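Local structure of taurocyamine kinase (Schistosoma mansoni, 4WOD) at residues A[423-427]-A[629-633]; A[407-413]-A[436-440]; A[165-169]-A[201-207]. The protein reversibly transfers a phosphoryl group between ATP and taurocyamine, with Mg(2+) as cofactor, in a chain built from two fused phosphagen kinase repeats. The protein carries 4 engineered substitutions. The contacts are given in a common frame with arbitrary orientation. Residues are numbered along the deposited sequence.

From the N terminus, contact 3 comes first: in the catalytic domain of the first repeat it closes a loop of 31 residues and pairs edge strand 162-166 with strand 206-210. Contacts 1 and 2 belong to the second repeat, about 62 Å from contact 3 between centres. Contact 2 joins the starts of helices 409-418 and 437-448. The connection, which includes helix 432-435, contains 423-427, which reaches forward to 629-633 in contact 1, so contacts 1 and 2 cross along the chain. They also touch: Arg-426 N lies 3.1 Å from Met-412 O, a probable hydrogen bond. Together they tie the packed helices of the N-terminal domain to the catalytic-domain loop carrying Cys-631, the predicted active-site cysteine.

Contact 1 (A[423-427]-A[629-633]); sequences ICPRT and TCCPS
A buried loop-to-loop contact between the two domains of the second repeat joins 423-427 of the helical N-terminal domain to the loop that carries Cys-631, the predicted active-site cysteine. Neither segment is regular; residues 424-427 are extended. Arg-426 faces Cys-631 (CA-CA 4.8 Å) and Thr-427 faces Cys-630 (5.1 Å). Cys-630 O accepts twice from Thr-427, from N (2.9 Å) and from OG1 (2.7 Å, chi1 p). Thr-629 OG1 donates to Cys-631 O (2.7 Å). Pro-425 CG and Pro-632 CG pack at 4.0 Å, and Cys-424 CB sits 3.7 Å from Cys-631 SG. Arg-426 (m, m, t) folds back to lay a guanidinium face over Cys-631 SG, NH1 to SG 3.7 Å. Ser-633 N gives Cys-631 SG a weak hydrogen bond (3.7 Å). By sequence, Arg-426 and Cys-631 match Arg-63 and Cys-268, which line the arginine pocket of the first repeat. A guanidinium face and a weakly donating NH thus lie against the sulfur, beside Glu-585 (a long, weak ion pair with Arg-426 NE), consistent with a polarised cysteine.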
# COMPACT_ATOMS: atom_id res chain seq x y z
N ILE A 423 -19.61 0.32 1.99
CA ILE A 423 -20.96 0.84 1.84
C ILE A 423 -21.28 2.09 2.69
O ILE A 423 -22.28 2.74 2.45
CB ILE A 423 -22.01 -0.26 2.17
CG1 ILE A 423 -22.00 -0.63 3.66
CG2 ILE A 423 -21.78 -1.51 1.32
CD1 ILE A 423 -23.08 -1.60 4.07
N CYS A 424 -20.45 2.41 3.68
CA CYS A 424 -20.70 3.62 4.49
C CYS A 424 -19.52 4.60 4.47
O CYS A 424 -18.37 4.19 4.30
CB CYS A 424 -21.03 3.24 5.94
SG CYS A 424 -22.73 2.65 6.18
N PRO A 425 -19.79 5.90 4.62
CA PRO A 425 -18.69 6.86 4.66
C PRO A 425 -18.03 6.90 6.03
O PRO A 425 -18.52 6.26 6.98
CB PRO A 425 -19.38 8.20 4.36
CG PRO A 425 -20.75 8.02 4.93
CD PRO A 425 -21.11 6.56 4.69
N ARG A 426 -16.93 7.65 6.13
CA ARG A 426 -16.23 7.88 7.39
C ARG A 426 -16.06 9.38 7.62
O ARG A 426 -15.32 10.04 6.89
CB ARG A 426 -14.86 7.20 7.38
CG ARG A 426 -14.88 5.70 7.07
CD ARG A 426 -15.61 4.90 8.12
NE ARG A 426 -15.27 3.48 8.04
CZ ARG A 426 -15.89 2.59 7.28
NH1 ARG A 426 -16.90 2.96 6.51
NH2 ARG A 426 -15.49 1.31 7.29
N THR A 427 -16.71 9.92 8.64
CA THR A 427 -16.75 11.37 8.86
C THR A 427 -15.43 11.92 9.46
O THR A 427 -14.58 11.14 9.92
CB THR A 427 -17.93 11.73 9.78
OG1 THR A 427 -17.75 11.08 11.05
CG2 THR A 427 -19.25 11.24 9.15
N THR A 629 -19.93 8.90 16.35
CA THR A 629 -18.81 8.06 15.97
C THR A 629 -18.38 8.42 14.54
O THR A 629 -19.13 9.06 13.78
CB THR A 629 -19.15 6.54 16.05
OG1 THR A 629 -20.22 6.22 15.15
CG2 THR A 629 -19.58 6.14 17.46
N CYS A 630 -17.17 8.01 14.20
CA CYS A 630 -16.65 8.24 12.86
C CYS A 630 -17.55 7.67 11.76
O CYS A 630 -17.93 8.39 10.84
CB CYS A 630 -15.24 7.66 12.77
SG CYS A 630 -14.48 7.81 11.17
N CYS A 631 -17.86 6.38 11.83
CA CYS A 631 -18.79 5.79 10.87
C CYS A 631 -20.24 5.98 11.33
O CYS A 631 -20.56 5.75 12.50
CB CYS A 631 -18.48 4.29 10.67
SG CYS A 631 -19.34 3.54 9.27
N PRO A 632 -21.11 6.42 10.42
CA PRO A 632 -22.52 6.62 10.75
C PRO A 632 -23.22 5.30 11.10
O PRO A 632 -24.29 5.32 11.67
CB PRO A 632 -23.11 7.24 9.48
CG PRO A 632 -21.95 7.78 8.73
CD PRO A 632 -20.79 6.89 9.06
N SER A 633 -22.62 4.17 10.75
CA SER A 633 -23.20 2.88 11.07
C SER A 633 -23.20 2.61 12.58
O SER A 633 -23.96 1.77 13.07
CB SER A 633 -22.44 1.77 10.35
OG SER A 633 -21.15 1.60 10.92

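Contact 2 (A[407-413]-A[436-440]); sequences ATLAHMI and FIDYL
The helical N-terminal domain of the second repeat has part of its core here, where the first turns of helices 409-418 and 437-448 meet through two aromatic rings. Thr-408, at the N-cap, and His-411 form a capping box: His-411 N donates to Thr-408 OG1 (2.9 Å) and Thr-408 N to His-411 ND1 (3.2 Å). Phe-436, itself at an N-cap position, leaves helical angles (phi/psi -114/36) between helix 432-435 and the next, and its carbonyl O accepts from Leu-440 N at 2.9 Å. The closest CA pair is Leu-409 with Phe-436, 7.3 Å apart. The Phe-436 side chain (chi1 m) drives its ring against the start of the facing helix, CZ reaching Leu-409 N at 3.5 Å, with Leu-409 CB over one face, 4.1 Å from Phe-436 CE1. Leu-409 (t, p) then lays CD1 over a face of Tyr-439 (chi1 t), a CH-pi contact 3.7 Å from the ring centroid. Met-412 (p, t, p) points into the gap. Met-412 SD meets the edge of the Tyr-439 ring, 3.7 Å from CE2, a Met-aromatic contact, and lies 3.7 Å from Leu-440 CD2, while Met-412 CE reaches Phe-436 CD2 at 4.0 Å. Tyr-439 OH hydrogen-bonds to Thr-386 O. Around this core, helix 369-376 packs on Leu-409 and Ile-413, helix 392-398 on Leu-409, and helix 432-435 on Met-412 and Leu-440.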
# COMPACT_ATOMS: atom_id res chain seq x y z
N ALA A 407 -13.17 19.61 7.93
CA ALA A 407 -13.67 18.39 7.33
C ALA A 407 -14.54 18.69 6.09
O ALA A 407 -15.29 19.69 6.03
CB ALA A 407 -14.46 17.59 8.36
N THR A 408 -14.43 17.83 5.09
CA THR A 408 -15.18 17.98 3.85
C THR A 408 -15.98 16.74 3.52
O THR A 408 -15.73 15.66 4.08
CB THR A 408 -14.26 18.29 2.66
OG1 THR A 408 -13.43 17.15 2.38
CG2 THR A 408 -13.38 19.51 2.96
N LEU A 409 -16.95 16.89 2.61
CA LEU A 409 -17.75 15.77 2.13
C LEU A 409 -16.85 14.83 1.34
O LEU A 409 -17.04 13.60 1.34
CB LEU A 409 -18.92 16.27 1.26
CG LEU A 409 -19.86 15.23 0.64
CD1 LEU A 409 -20.60 14.42 1.70
CD2 LEU A 409 -20.86 15.91 -0.29
N ALA A 410 -15.87 15.42 0.66
CA ALA A 410 -14.91 14.65 -0.10
C ALA A 410 -14.13 13.73 0.83
O ALA A 410 -13.94 12.55 0.53
CB ALA A 410 -13.98 15.55 -0.85
N HIS A 411 -13.72 14.26 1.98
CA HIS A 411 -13.05 13.46 2.99
C HIS A 411 -13.84 12.20 3.33
O HIS A 411 -13.26 11.11 3.46
CB HIS A 411 -12.84 14.26 4.29
CG HIS A 411 -11.61 15.11 4.28
ND1 HIS A 411 -11.65 16.48 4.36
CD2 HIS A 411 -10.30 14.77 4.20
CE1 HIS A 411 -10.42 16.96 4.34
NE2 HIS A 411 -9.58 15.94 4.24
N MET A 412 -15.15 12.34 3.47
CA MET A 412 -15.92 11.26 4.07
C MET A 412 -16.35 10.20 3.04
O MET A 412 -16.60 9.06 3.41
CB MET A 412 -17.13 11.82 4.85
CG MET A 412 -18.36 12.21 4.05
SD MET A 412 -19.74 12.70 5.17
CE MET A 412 -18.84 13.71 6.31
N ILE A 413 -16.38 10.54 1.76
CA ILE A 413 -16.68 9.51 0.76
C ILE A 413 -15.41 8.83 0.19
O ILE A 413 -15.51 7.83 -0.53
CB ILE A 413 -17.50 10.07 -0.44
CG1 ILE A 413 -16.65 11.01 -1.28
CG2 ILE A 413 -18.81 10.73 0.05
CD1 ILE A 413 -17.17 11.19 -2.70
N PHE A 436 -23.11 18.70 7.20
CA PHE A 436 -23.52 17.92 6.02
C PHE A 436 -24.78 17.09 6.27
O PHE A 436 -24.89 15.97 5.76
CB PHE A 436 -22.38 17.00 5.57
CG PHE A 436 -21.10 17.73 5.27
CD1 PHE A 436 -21.03 18.60 4.21
CD2 PHE A 436 -19.98 17.56 6.06
CE1 PHE A 436 -19.86 19.28 3.93
CE2 PHE A 436 -18.81 18.22 5.79
CZ PHE A 436 -18.75 19.09 4.72
N ILE A 437 -25.70 17.63 7.06
CA ILE A 437 -26.91 16.91 7.47
C ILE A 437 -27.73 16.42 6.25
O ILE A 437 -28.32 15.34 6.31
CB ILE A 437 -27.79 17.80 8.40
CG1 ILE A 437 -28.97 17.01 8.96
CG2 ILE A 437 -28.29 19.06 7.67
CD1 ILE A 437 -29.58 17.65 10.24
N ASP A 438 -27.72 17.19 5.16
CA ASP A 438 -28.50 16.84 3.97
C ASP A 438 -27.99 15.57 3.33
O ASP A 438 -28.72 14.88 2.63
CB ASP A 438 -28.47 17.97 2.95
CG ASP A 438 -29.39 19.13 3.32
OD1 ASP A 438 -29.95 19.13 4.42
OD2 ASP A 438 -29.56 20.03 2.48
N TYR A 439 -26.71 15.28 3.53
CA TYR A 439 -26.16 14.03 3.03
C TYR A 439 -26.30 12.94 4.08
O TYR A 439 -26.77 11.84 3.79
CB TYR A 439 -24.70 14.21 2.64
CG TYR A 439 -23.96 12.95 2.28
CD1 TYR A 439 -24.22 12.28 1.09
CD2 TYR A 439 -22.96 12.44 3.10
CE1 TYR A 439 -23.52 11.14 0.74
CE2 TYR A 439 -22.25 11.31 2.76
CZ TYR A 439 -22.54 10.66 1.57
OH TYR A 439 -21.85 9.52 1.21
N LEU A 440 -25.89 13.24 5.31
CA LEU A 440 -25.77 12.19 6.32
C LEU A 440 -27.12 11.74 6.92
O LEU A 440 -27.28 10.57 7.27
CB LEU A 440 -24.82 12.63 7.44
CG LEU A 440 -23.32 12.70 7.09
CD1 LEU A 440 -22.51 13.46 8.14
CD2 LEU A 440 -22.73 11.29 6.92

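Contact 3 (A[165-169]-A[201-207]); sequences YPLTG and WPTGRGI
Residues 165-166 end one strand and 206-207 begin its antiparallel neighbour. Tyr-165 and Ile-207 are a hydrogen-bonded pair (CA-CA 5.2 Å), with Tyr-165 N to Ile-207 O at 2.7 Å and Ile-207 N to Tyr-165 O at 3.0 Å. Pro-166 and Gly-206 follow as a non-hydrogen-bonded pair drawn in to 4.1 Å between CA atoms. Gly-206 is fully extended (phi/psi -174/179); a CB there would clash with Tyr-165 O. Past the strand end, Leu-167 turns to helical angles, yet its N still donates to Arg-205 O (2.9 Å). A water prolongs the pairing, accepting from Thr-168 N (3.1 Å) and donating to Arg-205 O (2.8 Å). In 201-207 a cis peptide precedes Pro-202, and a type II turn runs from Pro-202 to Arg-205 with Gly-204 at positive phi (76/10). Thr-168 (chi1 m) reaches this turn through a weak hydrogen bond from OG1 to Pro-202 O (3.3 Å).

Leu-167 is the apolar centre. Leu-167 CD2 touches Trp-201 CH2 (3.5 Å) and Arg-205 CB (3.8 Å), Leu-167 CB meets Pro-202 CB (3.9 Å), and Leu-167 CD1 lies 3.6 Å from Gly-206 CA. Tyr-165 CB packs on Ile-207 CG1 (3.9 Å), the two side chains sharing one face of the sheet. Arg-205 NH2 hydrogen-bonds to Ile-199 O and Gly-197 O.

Strand 162-166 is outermost in the antiparallel sheet of the phosphagen kinase catalytic domain. Phe-185 touches both Leu-167 and Ile-207, helix 139-154 meets Pro-166 through Glu-146, and Gly-206 hydrogen-bonds onward to Ile-219 of strand 215-219.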
# COMPACT_ATOMS: atom_id res chain seq x y z
N TYR A 165 34.85 8.13 -22.55
CA TYR A 165 35.75 8.13 -21.41
C TYR A 165 35.91 6.73 -20.83
O TYR A 165 35.05 6.29 -20.06
CB TYR A 165 35.24 9.06 -20.30
CG TYR A 165 34.98 10.48 -20.75
CD1 TYR A 165 35.93 11.47 -20.57
CD2 TYR A 165 33.78 10.82 -21.36
CE1 TYR A 165 35.70 12.78 -20.97
CE2 TYR A 165 33.53 12.13 -21.78
CZ TYR A 165 34.50 13.10 -21.58
OH TYR A 165 34.27 14.40 -21.98
N PRO A 166 37.00 6.02 -21.18
CA PRO A 166 37.22 4.73 -20.52
C PRO A 166 37.55 4.93 -19.04
O PRO A 166 38.31 5.85 -18.71
CB PRO A 166 38.41 4.13 -21.28
CG PRO A 166 39.09 5.33 -21.91
CD PRO A 166 38.01 6.31 -22.21
N LEU A 167 36.96 4.11 -18.17
CA LEU A 167 37.21 4.19 -16.74
C LEU A 167 38.67 4.00 -16.41
O LEU A 167 39.24 4.71 -15.57
CB LEU A 167 36.39 3.13 -15.98
CG LEU A 167 35.08 3.60 -15.36
CD1 LEU A 167 34.21 4.31 -16.38
CD2 LEU A 167 34.32 2.44 -14.71
N THR A 168 39.28 3.02 -17.07
CA THR A 168 40.68 2.72 -16.87
C THR A 168 41.52 3.92 -17.29
O THR A 168 41.37 4.44 -18.39
CB THR A 168 41.11 1.46 -17.67
OG1 THR A 168 40.23 0.38 -17.33
CG2 THR A 168 42.50 1.08 -17.30
N GLY A 169 42.38 4.37 -16.39
CA GLY A 169 43.20 5.54 -16.67
C GLY A 169 42.58 6.91 -16.41
O GLY A 169 43.30 7.91 -16.33
N TRP A 201 37.68 -4.88 -12.28
CA TRP A 201 37.45 -3.43 -12.18
C TRP A 201 38.78 -2.69 -12.27
O TRP A 201 39.74 -3.07 -11.62
CB TRP A 201 36.75 -3.09 -10.86
CG TRP A 201 36.35 -1.65 -10.73
CD1 TRP A 201 37.08 -0.65 -10.12
CD2 TRP A 201 35.16 -1.03 -11.22
NE1 TRP A 201 36.40 0.54 -10.20
CE2 TRP A 201 35.22 0.34 -10.87
CE3 TRP A 201 34.03 -1.50 -11.91
CZ2 TRP A 201 34.21 1.25 -11.20
CZ3 TRP A 201 33.03 -0.60 -12.23
CH2 TRP A 201 33.13 0.76 -11.88
N PRO A 202 38.86 -1.60 -13.06
CA PRO A 202 37.79 -0.95 -13.81
C PRO A 202 37.89 -1.24 -15.30
O PRO A 202 37.35 -0.48 -16.07
CB PRO A 202 38.07 0.52 -13.55
CG PRO A 202 39.59 0.57 -13.64
CD PRO A 202 40.09 -0.78 -13.11
N THR A 203 38.56 -2.31 -15.69
CA THR A 203 38.80 -2.56 -17.11
C THR A 203 37.53 -2.91 -17.89
O THR A 203 36.55 -3.47 -17.35
CB THR A 203 39.85 -3.69 -17.32
OG1 THR A 203 39.37 -4.91 -16.76
CG2 THR A 203 41.17 -3.32 -16.65
N GLY A 204 37.55 -2.61 -19.19
CA GLY A 204 36.45 -3.00 -20.05
C GLY A 204 35.21 -2.14 -19.89
O GLY A 204 34.16 -2.46 -20.43
N ARG A 205 35.34 -1.04 -19.16
CA ARG A 205 34.20 -0.18 -18.81
C ARG A 205 34.44 1.27 -19.17
O ARG A 205 35.58 1.75 -19.17
CB ARG A 205 33.92 -0.28 -17.32
CG ARG A 205 33.55 -1.70 -16.89
CD ARG A 205 33.97 -1.95 -15.48
NE ARG A 205 33.38 -3.18 -14.97
CZ ARG A 205 34.05 -4.31 -14.78
NH1 ARG A 205 35.34 -4.38 -15.07
NH2 ARG A 205 33.41 -5.38 -14.30
N GLY A 206 33.36 1.97 -19.47
CA GLY A 206 33.47 3.38 -19.74
C GLY A 206 32.15 4.08 -19.91
O GLY A 206 31.07 3.45 -19.80
N ILE A 207 32.22 5.39 -20.16
CA ILE A 207 31.01 6.16 -20.42
C ILE A 207 31.18 7.03 -21.65
O ILE A 207 32.30 7.43 -21.99
CB ILE A 207 30.62 7.08 -19.22
CG1 ILE A 207 31.66 8.17 -19.01
CG2 ILE A 207 30.47 6.28 -17.95
CD1 ILE A 207 31.18 9.25 -18.05
O HOH W 1 38.26 1.01 -19.13